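Local coordinates for protein laccase (Botrytis aclada, PDB 3SQR) that probably oxidises hydroquinone-type phenols with molecular oxygen as electron acceptor, as a multicopper laccase, and so takes part in lignin breakdown and detoxification, at residues 289-294 / 307-312; 143-148 / 559-564. One frame throughout, in Å; residues are numbered along the deposited sequence. Where two conformers were deposited one is given.

The centre of contact 1 is about 9 Å from the centre of the chain, that of contact 2 about 23 Å; even so, most residues that touch in contact 2 are buried. The two share no strand or helix, and their nearest atoms are about 16 Å apart. Contact 1, with 12 intervening residues, lies within the second cupredoxin-like domain and is polar: main-chain hydrogen bonds, a stacked ion pair and two waters, beside the type 3 copper ligands. Contact 2, with 410 intervening residues, pins the helix 551-567 to a loop of the first domain through a disulfide and a proline-tryptophan CH-pi contact. Along the chain, residues 289-294 and 307-312 fall inside the large loop that this disulfide closes.

Contact 1 of 2, residues 289-294 / 307-312; sequences ANDLVP and IGQRYD
A type II' turn, Asn290 to Val293, joins two strands of a cupredoxin-like domain, and its Asp291 meets Arg310 at the start of the antiparallel strand 310-316. Ala289 and Asp312 form the hydrogen-bonded pair, Asp312 N reaching Ala289 O at 3.1 Å while the return bond is weak; Asn290 faces Tyr311 as a non-hydrogen-bonded pair. Beyond it Asp291 N donates to Arg310 O (2.8 Å). With CG beside its own backbone N (chi1 -60°), Asp291 brings OD1 to Arg310 N at 2.9 Å, met nearly along the C-O bond and almost straight (170°). Arg310, bent at chi2 and chi3, lays one guanidinium face against the Asp291 side chain, CB offset toward the rim and CG nearest NH1, the carboxylate plane 3° from parallel. Arg310 NH1 lies 3.5 Å from Asp291 OD1, well out of plane, a charge-only salt bridge; Arg310 NH1 instead donates to Gly308 O (2.9 Å), and Leu292 CG fills the guanidinium edge near NH2. Two waters bridge Asp291 O and Asp312 OD1, each with more acceptors in reach than protons; Asp312 OD2 is salt-bridged to Arg264. Asp291 and Arg310 also pair with Arg499 and Asp500, respectively, tying the turn to the third domain; Arg310 touches His126, which binds copper, probably at the type 3 site. Strand 163-169 packs against Leu292 and Arg310, and strand 262-269 flanks 310-316 on the side away from 285-290.

Contact 2 of 2, residues 143-148 / 559-564; sequences TQCPIA and DTCANW
Pro146 covers one face of the Trp564 indole, and Ala148 CA sits at the edge of that ring, near its plane. The contact with the proline is CH-pi: Pro146 CD stands 3.7 Å from the centroid of the five-membered ring and only 3° off its normal, while CG lies over CE2 and CB leans toward the six-membered ring. Trp564 has CG anti to its backbone N (chi1 -176°), which carries the indole off the helix beneath the proline. Ala148 CB is 3.9 Å from Trp564 CE3 and also meets Asn563 O. One helical turn before Trp564, Thr560 turns its methyl into the loop: Thr560 CG2, anti to N, is 3.4 Å from Pro146 O and nearly as close to Cys145 O. Its hydroxyl is bonded back to Ile556 O within the helix. Next to Thr560 on the helix, Cys561 forms the disulfide with Cys145, SG to SG 2.0 Å, with a chi3 of 93°, near the relaxed right angle. No direct hydrogen bond crosses the contact; water 3 instead bridges Ala148 N and Thr560 O, 2.8 Å from each. Within the loop, Gln144 NE2 grips Cys145 O (2.8 Å), and its OE1 bonds Tyr155 OH of strand 152-158. An interdomain disulfide of this multicopper oxidase, backed by a CH-pi contact, thus ties the helix 551-567 near the C-terminus to a loop of the first cupredoxin-like domain.

Contact 1 of 2, residues 289-294 / 307-312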
# COMPACT_ATOMS: atom_id res chain seq x y z
N ALA A 289 -6.47 -6.14 12.74
CA ALA A 289 -6.68 -4.91 12.00
C ALA A 289 -6.49 -5.23 10.58
O ALA A 289 -5.73 -6.14 10.22
CB ALA A 289 -5.70 -3.80 12.42
N ASN A 290 -7.20 -4.46 9.77
CA ASN A 290 -6.93 -4.46 8.39
C ASN A 290 -6.59 -3.05 7.95
O ASN A 290 -7.21 -2.11 8.37
CB ASN A 290 -8.05 -5.10 7.57
CG ASN A 290 -9.44 -4.43 7.66
OD1 ASN A 290 -9.64 -3.23 8.01
ND2 ASN A 290 -10.40 -5.19 7.23
N ASP A 291 -5.55 -2.93 7.15
CA ASP A 291 -5.00 -1.63 6.87
C ASP A 291 -4.92 -0.79 8.14
O ASP A 291 -4.28 -1.24 9.06
CB ASP A 291 -5.85 -1.01 5.74
CG ASP A 291 -5.82 -1.87 4.47
OD1 ASP A 291 -5.05 -2.86 4.39
OD2 ASP A 291 -6.57 -1.52 3.50
N LEU A 292 -5.50 0.44 8.20
CA LEU A 292 -5.45 1.27 9.41
C LEU A 292 -6.77 1.29 10.17
O LEU A 292 -7.07 2.25 10.88
CB LEU A 292 -4.96 2.69 9.10
CG LEU A 292 -3.49 2.78 8.68
CD1 LEU A 292 -3.24 4.07 7.76
CD2 LEU A 292 -2.61 2.87 9.88
N VAL A 293 -7.44 0.15 10.11
CA VAL A 293 -8.74 -0.01 10.81
C VAL A 293 -8.72 -1.28 11.65
O VAL A 293 -8.70 -2.41 11.14
CB VAL A 293 -9.82 -0.10 9.80
CG1 VAL A 293 -11.23 -0.28 10.45
CG2 VAL A 293 -9.84 1.16 8.85
N PRO A 294 -8.79 -1.09 12.96
CA PRO A 294 -8.93 -2.21 13.85
C PRO A 294 -10.24 -2.96 13.63
O PRO A 294 -11.28 -2.36 13.39
CB PRO A 294 -8.88 -1.52 15.22
CG PRO A 294 -8.10 -0.33 15.01
CD PRO A 294 -8.60 0.15 13.73
N ILE A 307 -1.80 -6.39 -2.72
CA ILE A 307 -0.75 -5.40 -2.72
C ILE A 307 -1.21 -4.12 -2.05
O ILE A 307 -2.24 -3.57 -2.40
CB ILE A 307 -0.21 -5.06 -4.11
CG1 ILE A 307 0.33 -6.30 -4.81
CG2 ILE A 307 0.95 -4.02 -3.95
CD1 ILE A 307 0.62 -6.06 -6.27
N GLY A 308 -0.45 -3.67 -1.10
CA GLY A 308 -0.75 -2.44 -0.39
C GLY A 308 -1.64 -2.64 0.83
O GLY A 308 -1.70 -1.72 1.68
N GLN A 309 -2.23 -3.83 0.94
CA GLN A 309 -2.94 -4.23 2.13
C GLN A 309 -2.01 -4.52 3.30
O GLN A 309 -0.87 -4.99 3.10
CB GLN A 309 -3.81 -5.44 1.87
CG GLN A 309 -4.96 -5.16 1.02
CD GLN A 309 -5.96 -6.29 0.96
OE1 GLN A 309 -5.58 -7.45 0.98
NE2 GLN A 309 -7.22 -5.95 0.76
N ARG A 310 -2.52 -4.26 4.53
CA ARG A 310 -1.86 -4.55 5.77
C ARG A 310 -2.81 -5.34 6.55
O ARG A 310 -4.00 -5.17 6.41
CB ARG A 310 -1.46 -3.30 6.59
CG ARG A 310 -0.38 -2.49 5.93
CD ARG A 310 -0.92 -1.59 4.89
NE ARG A 310 -1.66 -0.51 5.49
CZ ARG A 310 -2.62 0.20 4.89
NH1 ARG A 310 -3.04 -0.10 3.68
NH2 ARG A 310 -3.17 1.21 5.55
N TYR A 311 -2.24 -6.23 7.36
CA TYR A 311 -3.00 -6.85 8.45
C TYR A 311 -2.13 -6.85 9.65
O TYR A 311 -0.91 -7.12 9.58
CB TYR A 311 -3.37 -8.27 8.08
CG TYR A 311 -4.50 -8.38 7.10
CD1 TYR A 311 -5.82 -8.28 7.52
CD2 TYR A 311 -4.24 -8.54 5.75
CE1 TYR A 311 -6.84 -8.40 6.62
CE2 TYR A 311 -5.27 -8.67 4.85
CZ TYR A 311 -6.56 -8.59 5.28
OH TYR A 311 -7.56 -8.72 4.40
N ASP A 312 -2.77 -6.69 10.80
CA ASP A 312 -2.10 -6.84 12.05
C ASP A 312 -2.70 -8.15 12.58
O ASP A 312 -3.92 -8.36 12.56
CB ASP A 312 -2.39 -5.76 13.05
CG ASP A 312 -1.68 -4.46 12.76
OD1 ASP A 312 -2.16 -3.81 11.85
OD2 ASP A 312 -0.69 -4.10 13.42
O HOH W 1 -3.40 -3.95 9.36
O HOH W 2 -3.42 -1.36 11.56

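Contact 2 of 2, residues 143-148 / 559-564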
# COMPACT_ATOMS: atom_id res chain seq x y z
N THR A 143 -1.03 15.61 -6.46
CA THR A 143 -0.91 16.50 -5.27
C THR A 143 0.37 17.31 -5.21
O THR A 143 0.56 18.18 -4.34
CB THR A 143 -1.06 15.70 -3.97
OG1 THR A 143 0.02 14.80 -3.88
CG2 THR A 143 -2.37 14.95 -3.94
N GLN A 144 1.26 17.05 -6.15
CA GLN A 144 2.51 17.76 -6.28
C GLN A 144 3.15 17.52 -7.63
O GLN A 144 2.87 16.55 -8.32
CB GLN A 144 3.55 17.30 -5.26
CG GLN A 144 3.95 15.86 -5.34
CD GLN A 144 5.03 15.53 -4.32
OE1 GLN A 144 4.72 15.11 -3.19
NE2 GLN A 144 6.28 15.76 -4.68
N CYS A 145 4.10 18.38 -7.97
CA CYS A 145 5.07 18.08 -8.97
C CYS A 145 6.09 17.14 -8.30
O CYS A 145 6.28 17.20 -7.08
CB CYS A 145 5.83 19.32 -9.44
SG CYS A 145 4.74 20.50 -10.36
N PRO A 146 6.79 16.38 -9.12
CA PRO A 146 7.86 15.60 -8.60
C PRO A 146 8.93 16.46 -7.96
O PRO A 146 9.16 17.63 -8.33
CB PRO A 146 8.37 14.83 -9.80
CG PRO A 146 7.24 14.85 -10.78
CD PRO A 146 6.64 16.15 -10.57
N ILE A 147 9.59 15.88 -6.98
CA ILE A 147 10.78 16.47 -6.37
C ILE A 147 11.96 16.24 -7.32
O ILE A 147 12.34 15.08 -7.65
CB ILE A 147 11.15 15.81 -5.02
CG1 ILE A 147 9.94 15.82 -4.08
CG2 ILE A 147 12.36 16.55 -4.38
CD1 ILE A 147 10.09 14.87 -2.79
N ALA A 148 12.53 17.32 -7.84
CA ALA A 148 13.60 17.15 -8.77
C ALA A 148 14.87 16.62 -8.07
O ALA A 148 15.04 16.87 -6.89
CB ALA A 148 13.92 18.54 -9.45
N ASP A 559 7.49 26.05 -5.21
CA ASP A 559 8.90 25.88 -5.28
C ASP A 559 9.26 24.50 -5.82
O ASP A 559 10.16 24.35 -6.65
CB ASP A 559 9.57 26.06 -3.92
CG ASP A 559 9.51 27.54 -3.36
OD1 ASP A 559 9.05 28.50 -4.04
OD2 ASP A 559 9.81 27.72 -2.14
N THR A 560 8.54 23.45 -5.36
CA THR A 560 8.84 22.14 -5.91
C THR A 560 8.62 22.10 -7.42
O THR A 560 9.37 21.47 -8.17
CB THR A 560 7.99 21.04 -5.20
OG1 THR A 560 8.18 21.20 -3.77
CG2 THR A 560 8.35 19.62 -5.72
N CYS A 561 7.54 22.70 -7.88
CA CYS A 561 7.21 22.68 -9.30
C CYS A 561 8.23 23.53 -10.07
O CYS A 561 8.72 23.10 -11.09
CB CYS A 561 5.82 23.25 -9.54
SG CYS A 561 4.51 22.04 -9.10
N ALA A 562 8.56 24.69 -9.51
CA ALA A 562 9.63 25.51 -10.11
C ALA A 562 10.92 24.70 -10.30
O ALA A 562 11.49 24.68 -11.40
CB ALA A 562 9.87 26.76 -9.27
N ASN A 563 11.35 23.96 -9.28
CA ASN A 563 12.54 23.14 -9.41
C ASN A 563 12.39 21.98 -10.35
O ASN A 563 13.34 21.60 -11.04
CB ASN A 563 13.05 22.69 -8.04
CG ASN A 563 13.42 23.85 -7.18
OD1 ASN A 563 13.62 24.96 -7.70
ND2 ASN A 563 13.44 23.66 -5.85
N TRP A 564 11.18 21.41 -10.40
CA TRP A 564 10.91 20.37 -11.36
C TRP A 564 11.03 20.88 -12.83
O TRP A 564 11.59 20.23 -13.67
CB TRP A 564 9.48 19.81 -11.16
CG TRP A 564 9.22 18.66 -12.09
CD1 TRP A 564 8.28 18.61 -13.03
CD2 TRP A 564 9.94 17.43 -12.17
NE1 TRP A 564 8.32 17.45 -13.69
CE2 TRP A 564 9.35 16.69 -13.21
CE3 TRP A 564 11.03 16.90 -11.51
CZ2 TRP A 564 9.82 15.44 -13.61
CZ3 TRP A 564 11.50 15.66 -11.90
CH2 TRP A 564 10.91 14.93 -12.93
O HOH W 3 11.38 19.80 -7.14